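Long-range contacts in outer membrane protein OMP121 (Bacteroides thetaiotaomicron, PDB 5FQ8), which probably imports nutrients across the outer membrane as a TonB-dependent receptor, forming a plugged beta-barrel transporter, and binds calcium and magnesium ions: residues 193-198 with 844-849; 214-219 with 236-241. One frame throughout, in Å; residues are numbered along the deposited sequence.

Contact 1: residues 193-198 with 844-849; sequences EFQNEF and IQTAYN
Two loops of the TonB-dependent receptor barrel meet here: one follows strand 177-188, the other, after helix 832-839, contains the 3-10 segment 844-846. Ile844 lies across 193-198. With CG1 anti to the backbone N (chi1 -175°), its branches part: Ile844 CD1 reaches the backbone, 3.6 Å from Gln195 CA, while Ile844 CG2 lies 3.9 Å from Glu193 CD. The extended Glu193 chain crosses Ile844 obliquely, and its carboxylate continues to a polar side chain on the chain of another protein. The amide N of Ile844 donates to Glu193 O at 3.3 Å (N-H...O 151°), from above the carbonyl plane.

Further along, Ala847 CB points toward 193-198. There Ala847 CB meets Gln195 CG at 4.0 Å and the edge of the Phe198 ring, with Phe198 CE2 4.1 Å away. Glu197 OE1 also comes near this methyl, although the carboxylate has Arg217 as its partner; Glu197 binds calcium in a structure of this protein, though the ion is not bound to this chain here. Gln195 bends at chi2 (-94°), turning its amide back on its own loop, where Phe198 N donates in the carbonyl plane, on a lone pair, to Gln195 OE1 at 2.6 Å.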
ATOM      1  N   GLU B 193      18.034 -31.885  21.324  1.00 26.33           N
ATOM      2  CA  GLU B 193      18.691 -32.280  22.553  1.00 28.72           C
ATOM      3  C   GLU B 193      19.818 -31.310  22.843  1.00 27.06           C
ATOM      4  O   GLU B 193      20.676 -31.069  21.996  1.00 26.73           O
ATOM      5  CB  GLU B 193      19.212 -33.704  22.449  1.00 27.83           C
ATOM      6  CG  GLU B 193      19.918 -34.173  23.687  1.00 29.33           C
ATOM      7  CD  GLU B 193      20.486 -35.537  23.531  1.00 28.05           C
ATOM      8  OE1 GLU B 193      20.350 -36.107  22.440  1.00 27.93           O
ATOM      9  OE2 GLU B 193      21.070 -36.034  24.503  1.00 28.50           O
ATOM     10  N   PHE B 194      19.812 -30.766  24.041  1.00 26.98           N
ATOM     11  CA  PHE B 194      20.679 -29.668  24.413  1.00 27.01           C
ATOM     12  C   PHE B 194      21.833 -30.139  25.266  1.00 27.52           C
ATOM     13  O   PHE B 194      21.778 -31.185  25.900  1.00 27.87           O
ATOM     14  CB  PHE B 194      19.904 -28.611  25.192  1.00 26.89           C
ATOM     15  CG  PHE B 194      18.793 -28.016  24.429  1.00 26.43           C
ATOM     16  CD1 PHE B 194      19.051 -27.269  23.299  1.00 26.09           C
ATOM     17  CD2 PHE B 194      17.488 -28.199  24.827  1.00 26.38           C
ATOM     18  CE1 PHE B 194      18.031 -26.722  22.580  1.00 25.70           C
ATOM     19  CE2 PHE B 194      16.464 -27.638  24.117  1.00 25.99           C
ATOM     20  CZ  PHE B 194      16.732 -26.904  22.989  1.00 25.64           C
ATOM     21  N   GLN B 195      22.876 -29.332  25.277  1.00 32.70           N
ATOM     22  CA  GLN B 195      23.953 -29.459  26.233  1.00 36.36           C
ATOM     23  C   GLN B 195      23.557 -28.695  27.486  1.00 28.40           C
ATOM     24  O   GLN B 195      23.012 -27.606  27.397  1.00 35.56           O
ATOM     25  CB  GLN B 195      25.239 -28.907  25.624  1.00 38.88           C
ATOM     26  CG  GLN B 195      26.150 -28.211  26.602  1.00 33.76           C
ATOM     27  CD  GLN B 195      25.924 -26.732  26.655  1.00 40.67           C
ATOM     28  OE1 GLN B 195      26.047 -26.128  27.701  1.00 50.68           O
ATOM     29  NE2 GLN B 195      25.594 -26.138  25.525  1.00 38.12           N
ATOM     30  N   ASN B 196      23.793 -29.264  28.642  1.00 28.69           N
ATOM     31  CA  ASN B 196      23.545 -28.560  29.897  1.00 28.91           C
ATOM     32  C   ASN B 196      24.825 -28.427  30.708  1.00 29.43           C
ATOM     33  O   ASN B 196      24.788 -28.392  31.934  1.00 29.83           O
ATOM     34  CB  ASN B 196      22.458 -29.239  30.741  1.00 29.08           C
ATOM     35  CG  ASN B 196      21.069 -29.141  30.114  1.00 28.60           C
ATOM     36  OD1 ASN B 196      20.457 -28.075  30.092  1.00 28.32           O
ATOM     37  ND2 ASN B 196      20.552 -30.262  29.649  1.00 28.56           N
ATOM     38  N   GLU B 197      25.966 -28.354  30.032  1.00 29.47           N
ATOM     39  CA  GLU B 197      27.249 -28.288  30.706  1.00 29.99           C
ATOM     40  C   GLU B 197      27.764 -26.866  30.863  1.00 29.97           C
ATOM     41  O   GLU B 197      28.342 -26.536  31.903  1.00 30.43           O
ATOM     42  CB  GLU B 197      28.268 -29.128  29.937  1.00 30.15           C
ATOM     43  CG  GLU B 197      29.425 -29.641  30.766  1.00 43.27           C
ATOM     44  CD  GLU B 197      30.388 -30.492  29.968  1.00 41.12           C
ATOM     45  OE1 GLU B 197      30.014 -30.957  28.873  1.00 45.63           O
ATOM     46  OE2 GLU B 197      31.521 -30.695  30.443  1.00 37.50           O
ATOM     47  N   PHE B 198      27.543 -26.005  29.870  1.00 31.60           N
ATOM     48  CA  PHE B 198      28.068 -24.646  29.867  1.00 33.07           C
ATOM     49  C   PHE B 198      26.937 -23.645  29.663  1.00 35.10           C
ATOM     50  O   PHE B 198      25.942 -23.930  29.000  1.00 32.33           O
ATOM     51  CB  PHE B 198      29.127 -24.471  28.776  1.00 29.38           C
ATOM     52  CG  PHE B 198      30.069 -25.631  28.641  1.00 29.75           C
ATOM     53  CD1 PHE B 198      31.215 -25.701  29.409  1.00 30.34           C
ATOM     54  CD2 PHE B 198      29.810 -26.646  27.741  1.00 29.55           C
ATOM     55  CE1 PHE B 198      32.071 -26.753  29.283  1.00 30.71           C
ATOM     56  CE2 PHE B 198      30.669 -27.704  27.606  1.00 29.92           C
ATOM     57  CZ  PHE B 198      31.801 -27.757  28.379  1.00 30.50           C
ATOM     58  N   ILE B 844      23.928 -30.605  22.042  1.00 27.30           N
ATOM     59  CA  ILE B 844      24.782 -31.449  22.865  1.00 27.84           C
ATOM     60  C   ILE B 844      26.065 -31.782  22.122  1.00 28.11           C
ATOM     61  O   ILE B 844      27.134 -31.908  22.725  1.00 28.49           O
ATOM     62  CB  ILE B 844      24.008 -32.715  23.296  1.00 28.02           C
ATOM     63  CG1 ILE B 844      24.832 -33.545  24.264  1.00 28.62           C
ATOM     64  CG2 ILE B 844      23.580 -33.537  22.109  1.00 27.86           C
ATOM     65  CD1 ILE B 844      25.094 -32.856  25.560  1.00 28.84           C
ATOM     66  N   GLN B 845      25.987 -31.894  20.800  1.00 27.81           N
ATOM     67  CA  GLN B 845      27.189 -32.113  20.013  1.00 28.02           C
ATOM     68  C   GLN B 845      28.267 -31.079  20.295  1.00 35.03           C
ATOM     69  O   GLN B 845      29.453 -31.418  20.281  1.00 30.14           O
ATOM     70  CB  GLN B 845      26.856 -32.106  18.527  1.00 33.67           C
ATOM     71  CG  GLN B 845      26.217 -33.364  18.029  1.00 27.74           C
ATOM     72  CD  GLN B 845      24.750 -33.381  18.261  1.00 27.41           C
ATOM     73  OE1 GLN B 845      24.242 -32.620  19.054  1.00 27.24           O
ATOM     74  NE2 GLN B 845      24.052 -34.253  17.567  1.00 27.36           N
ATOM     75  N   THR B 846      27.898 -29.827  20.555  1.00 27.85           N
ATOM     76  CA  THR B 846      28.936 -28.820  20.701  1.00 27.98           C
ATOM     77  C   THR B 846      29.700 -28.963  22.004  1.00 28.49           C
ATOM     78  O   THR B 846      30.692 -28.253  22.200  1.00 28.70           O
ATOM     79  CB  THR B 846      28.356 -27.407  20.596  1.00 27.56           C
ATOM     80  OG1 THR B 846      27.606 -27.094  21.769  1.00 27.54           O
ATOM     81  CG2 THR B 846      27.475 -27.274  19.376  1.00 27.08           C
ATOM     82  N   ALA B 847      29.277 -29.855  22.885  1.00 28.71           N
ATOM     83  CA  ALA B 847      30.034 -30.123  24.095  1.00 29.25           C
ATOM     84  C   ALA B 847      31.148 -31.137  23.865  1.00 29.74           C
ATOM     85  O   ALA B 847      31.647 -31.710  24.820  1.00 30.24           O
ATOM     86  CB  ALA B 847      29.086 -30.598  25.192  1.00 29.32           C
ATOM     87  N   TYR B 848      31.601 -31.268  22.619  1.00 29.64           N
ATOM     88  CA  TYR B 848      32.313 -32.453  22.147  1.00 30.04           C
ATOM     89  C   TYR B 848      33.558 -32.786  22.962  1.00 73.44           C
ATOM     90  O   TYR B 848      33.719 -33.915  23.427  1.00 49.60           O
ATOM     91  CB  TYR B 848      32.675 -32.264  20.684  1.00 29.84           C
ATOM     92  CG  TYR B 848      33.812 -33.107  20.181  1.00 30.34           C
ATOM     93  CD1 TYR B 848      33.624 -34.437  19.886  1.00 30.55           C
ATOM     94  CD2 TYR B 848      35.059 -32.553  19.951  1.00 30.63           C
ATOM     95  CE1 TYR B 848      34.637 -35.195  19.411  1.00 31.04           C
ATOM     96  CE2 TYR B 848      36.074 -33.308  19.473  1.00 31.11           C
ATOM     97  CZ  TYR B 848      35.859 -34.632  19.205  1.00 31.32           C
ATOM     98  OH  TYR B 848      36.882 -35.411  18.729  1.00 39.10           O
ATOM     99  N   ASN B 849      34.489 -31.863  23.096  1.00 30.86           N
ATOM    100  CA  ASN B 849      35.743 -32.228  23.726  1.00 31.53           C
ATOM    101  C   ASN B 849      35.831 -31.681  25.130  1.00 31.77           C
ATOM    102  O   ASN B 849      36.913 -31.341  25.598  1.00 32.23           O
ATOM    103  CB  ASN B 849      36.910 -31.746  22.872  1.00 31.70           C
ATOM    104  CG  ASN B 849      38.206 -32.426  23.213  1.00 32.44           C
ATOM    105  OD1 ASN B 849      38.411 -33.575  22.873  1.00 34.21           O
ATOM    106  ND2 ASN B 849      39.097 -31.712  23.876  1.00 32.80           N
TER

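Contact 2: residues 214-219 with 236-241; sequences WGPRFD and KPYVAM
Phe218 and Tyr238 form the apolar centre, an edge-to-face pair with ring centroids 5.0 Å apart and planes at 53°. The edge of Phe218 is directed at the tyrosine face, CD1 standing over its centre. Phe218 CG is anti to its carbonyl carbon (chi1 -81°), which sets the ring beside the backbone N with one face against 236-241: Ala240 N lies over the centre and Ala240 CB is 3.5 Å from Phe218 CE2. An alanine here lacks the ring that meets Tyr238 and Ala240, and would probably leave 214-219 less firmly held against 236-241.

Outward from this pair, Pro216 crosses the tyrosine at about a right angle, its CG 3.7 Å from Tyr238 CE2. Tyr238 CG is anti to the backbone N (chi1 -165°), which carries the hydroxyl to the polar edge; there Tyr238 OH makes a weak hydrogen bond to Pro216 O at 3.4 Å. Tyr238 is also the centre of an inverse gamma turn, where the chain leaves strand 232-237. That strand is the middle one of a three-stranded antiparallel sheet; strand 222-225 at its side touches Tyr238 through Gln223, while Trp214 packs on helix 880-889.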
ATOM      1  N   TRP B 214      28.255 -20.444  25.065  1.00 50.51           N
ATOM      2  CA  TRP B 214      29.677 -20.768  25.059  1.00 39.72           C
ATOM      3  C   TRP B 214      30.382 -20.133  26.248  1.00 28.84           C
ATOM      4  O   TRP B 214      31.390 -19.478  26.091  1.00 28.90           O
ATOM      5  CB  TRP B 214      30.325 -20.320  23.759  1.00 28.03           C
ATOM      6  CG  TRP B 214      29.751 -20.893  22.503  1.00 29.25           C
ATOM      7  CD1 TRP B 214      28.873 -20.294  21.664  1.00 29.77           C
ATOM      8  CD2 TRP B 214      30.075 -22.149  21.908  1.00 31.60           C
ATOM      9  NE1 TRP B 214      28.611 -21.101  20.598  1.00 28.87           N
ATOM     10  CE2 TRP B 214      29.340 -22.248  20.722  1.00 27.92           C
ATOM     11  CE3 TRP B 214      30.908 -23.206  22.271  1.00 38.62           C
ATOM     12  CZ2 TRP B 214      29.404 -23.365  19.900  1.00 30.49           C
ATOM     13  CZ3 TRP B 214      30.977 -24.313  21.450  1.00 31.18           C
ATOM     14  CH2 TRP B 214      30.233 -24.384  20.281  1.00 27.64           C
ATOM     15  N   GLY B 215      29.852 -20.302  27.451  1.00 28.85           N
ATOM     16  CA  GLY B 215      30.476 -19.745  28.624  1.00 29.36           C
ATOM     17  C   GLY B 215      31.240 -20.806  29.383  1.00 29.88           C
ATOM     18  O   GLY B 215      31.621 -21.842  28.829  1.00 29.90           O
ATOM     19  N   PRO B 216      31.490 -20.564  30.661  1.00 30.35           N
ATOM     20  CA  PRO B 216      32.180 -21.553  31.482  1.00 30.91           C
ATOM     21  C   PRO B 216      31.286 -22.722  31.870  1.00 30.85           C
ATOM     22  O   PRO B 216      30.064 -22.709  31.730  1.00 30.44           O
ATOM     23  CB  PRO B 216      32.612 -20.751  32.712  1.00 31.42           C
ATOM     24  CG  PRO B 216      31.799 -19.579  32.726  1.00 31.11           C
ATOM     25  CD  PRO B 216      31.439 -19.256  31.318  1.00 30.49           C
ATOM     26  N   ARG B 217      31.946 -23.766  32.359  1.00 31.69           N
ATOM     27  CA  ARG B 217      31.235 -24.917  32.889  1.00 31.41           C
ATOM     28  C   ARG B 217      30.484 -24.504  34.144  1.00 31.59           C
ATOM     29  O   ARG B 217      30.970 -23.697  34.937  1.00 31.96           O
ATOM     30  CB  ARG B 217      32.213 -26.055  33.173  1.00 31.95           C
ATOM     31  CG  ARG B 217      31.552 -27.407  33.424  1.00 32.01           C
ATOM     32  CD  ARG B 217      32.366 -28.585  32.881  1.00 32.26           C
ATOM     33  NE  ARG B 217      33.805 -28.332  32.860  1.00 33.78           N
ATOM     34  CZ  ARG B 217      34.576 -28.513  31.795  1.00 32.62           C
ATOM     35  NH1 ARG B 217      34.042 -28.956  30.677  1.00 36.27           N
ATOM     36  NH2 ARG B 217      35.877 -28.269  31.851  1.00 33.07           N
ATOM     37  N   PHE B 218      29.280 -25.040  34.302  1.00 31.37           N
ATOM     38  CA  PHE B 218      28.374 -24.552  35.329  1.00 31.46           C
ATOM     39  C   PHE B 218      28.961 -24.718  36.722  1.00 32.20           C
ATOM     40  O   PHE B 218      29.408 -25.796  37.099  1.00 33.75           O
ATOM     41  CB  PHE B 218      27.047 -25.274  35.229  1.00 31.16           C
ATOM     42  CG  PHE B 218      26.140 -24.726  34.167  1.00 30.47           C
ATOM     43  CD1 PHE B 218      25.641 -23.442  34.258  1.00 30.26           C
ATOM     44  CD2 PHE B 218      25.769 -25.503  33.094  1.00 30.07           C
ATOM     45  CE1 PHE B 218      24.810 -22.942  33.290  1.00 29.67           C
ATOM     46  CE2 PHE B 218      24.935 -25.002  32.125  1.00 29.48           C
ATOM     47  CZ  PHE B 218      24.455 -23.717  32.224  1.00 29.28           C
ATOM     48  N   ASP B 219      28.945 -23.636  37.486  1.00 32.41           N
ATOM     49  CA  ASP B 219      29.589 -23.511  38.782  1.00 33.13           C
ATOM     50  C   ASP B 219      28.629 -23.713  39.932  1.00 33.41           C
ATOM     51  O   ASP B 219      28.994 -24.309  40.942  1.00 34.03           O
ATOM     52  CB  ASP B 219      30.194 -22.106  38.916  1.00 33.26           C
ATOM     53  CG  ASP B 219      31.685 -22.112  39.106  1.00 45.18           C
ATOM     54  OD1 ASP B 219      32.335 -23.098  38.727  1.00 44.46           O
ATOM     55  OD2 ASP B 219      32.213 -21.106  39.623  1.00 41.77           O
ATOM     56  N   LYS B 236      21.795 -14.446  39.742  1.00 31.61           N
ATOM     57  CA  LYS B 236      21.214 -15.775  39.821  1.00 31.51           C
ATOM     58  C   LYS B 236      22.333 -16.797  39.923  1.00 41.06           C
ATOM     59  O   LYS B 236      23.459 -16.536  39.491  1.00 32.57           O
ATOM     60  CB  LYS B 236      20.341 -16.069  38.597  1.00 30.80           C
ATOM     61  CG  LYS B 236      21.043 -16.767  37.477  1.00 30.40           C
ATOM     62  CD  LYS B 236      20.093 -16.957  36.326  1.00 29.76           C
ATOM     63  CE  LYS B 236      20.706 -17.823  35.250  1.00 29.41           C
ATOM     64  NZ  LYS B 236      22.185 -18.015  35.421  1.00 29.74           N
ATOM     65  N   PRO B 237      22.055 -17.972  40.474  1.00 31.95           N
ATOM     66  CA  PRO B 237      23.074 -19.017  40.506  1.00 32.16           C
ATOM     67  C   PRO B 237      23.334 -19.559  39.114  1.00 31.58           C
ATOM     68  O   PRO B 237      22.411 -19.798  38.333  1.00 31.06           O
ATOM     69  CB  PRO B 237      22.458 -20.084  41.417  1.00 35.08           C
ATOM     70  CG  PRO B 237      21.326 -19.423  42.101  1.00 32.64           C
ATOM     71  CD  PRO B 237      20.829 -18.396  41.165  1.00 32.08           C
ATOM     72  N   TYR B 238      24.612 -19.759  38.810  1.00 31.70           N
ATOM     73  CA  TYR B 238      25.035 -20.187  37.481  1.00 32.49           C
ATOM     74  C   TYR B 238      24.817 -21.694  37.364  1.00 34.98           C
ATOM     75  O   TYR B 238      25.714 -22.510  37.567  1.00 36.61           O
ATOM     76  CB  TYR B 238      26.484 -19.783  37.248  1.00 33.27           C
ATOM     77  CG  TYR B 238      26.926 -19.851  35.814  1.00 31.23           C
ATOM     78  CD1 TYR B 238      26.131 -19.340  34.803  1.00 32.48           C
ATOM     79  CD2 TYR B 238      28.143 -20.409  35.472  1.00 32.42           C
ATOM     80  CE1 TYR B 238      26.524 -19.395  33.497  1.00 35.64           C
ATOM     81  CE2 TYR B 238      28.546 -20.466  34.163  1.00 37.34           C
ATOM     82  CZ  TYR B 238      27.726 -19.955  33.181  1.00 34.02           C
ATOM     83  OH  TYR B 238      28.089 -19.993  31.867  1.00 29.76           O
ATOM     84  N   VAL B 239      23.579 -22.069  37.047  1.00 31.88           N
ATOM     85  CA  VAL B 239      23.200 -23.468  36.921  1.00 30.82           C
ATOM     86  C   VAL B 239      22.411 -23.643  35.642  1.00 30.15           C
ATOM     87  O   VAL B 239      21.907 -22.684  35.065  1.00 34.97           O
ATOM     88  CB  VAL B 239      22.367 -23.972  38.117  1.00 31.22           C
ATOM     89  CG1 VAL B 239      23.168 -23.925  39.387  1.00 39.96           C
ATOM     90  CG2 VAL B 239      21.121 -23.159  38.263  1.00 30.99           C
ATOM     91  N   ALA B 240      22.287 -24.887  35.212  1.00 30.08           N
ATOM     92  CA  ALA B 240      21.543 -25.179  34.000  1.00 34.99           C
ATOM     93  C   ALA B 240      20.056 -25.298  34.291  1.00 44.34           C
ATOM     94  O   ALA B 240      19.643 -25.728  35.368  1.00 50.68           O
ATOM     95  CB  ALA B 240      22.038 -26.470  33.359  1.00 33.07           C
ATOM     96  N   MET B 241      19.245 -24.916  33.310  1.00 36.56           N
ATOM     97  CA  MET B 241      17.795 -25.037  33.389  1.00 28.69           C
ATOM     98  C   MET B 241      17.341 -25.886  32.213  1.00 28.30           C
ATOM     99  O   MET B 241      16.842 -25.360  31.210  1.00 30.60           O
ATOM    100  CB  MET B 241      17.133 -23.667  33.382  1.00 28.47           C
ATOM    101  CG  MET B 241      17.541 -22.809  34.524  1.00 28.89           C
ATOM    102  SD  MET B 241      16.128 -21.906  35.061  1.00 30.69           S
ATOM    103  CE  MET B 241      16.772 -20.876  36.342  1.00 32.69           C
TER

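The centres of contacts 1 and 2 lie about 13 Å apart, on the same side of the chain's centre. Along the sequence they run 193-198, 214-219, 236-241, 844-849, so contact 2 is local, whereas contact 1 spans 645 intervening residues, including most of the barrel strands. Segments 193-198 and 214-219 also touch directly: Glu197 O is 3.0 Å from Phe218 N, a probable hydrogen bond, and Glu197 OE2 forms a salt bridge with Arg217 NH1 at 3.1 Å. These bonds tie 214-219 to the loop after strand 177-188, which contact 1 in turn joins to the loop after helix 832-839, near Glu197 and Asp850, which bind calcium in a structure of this protein.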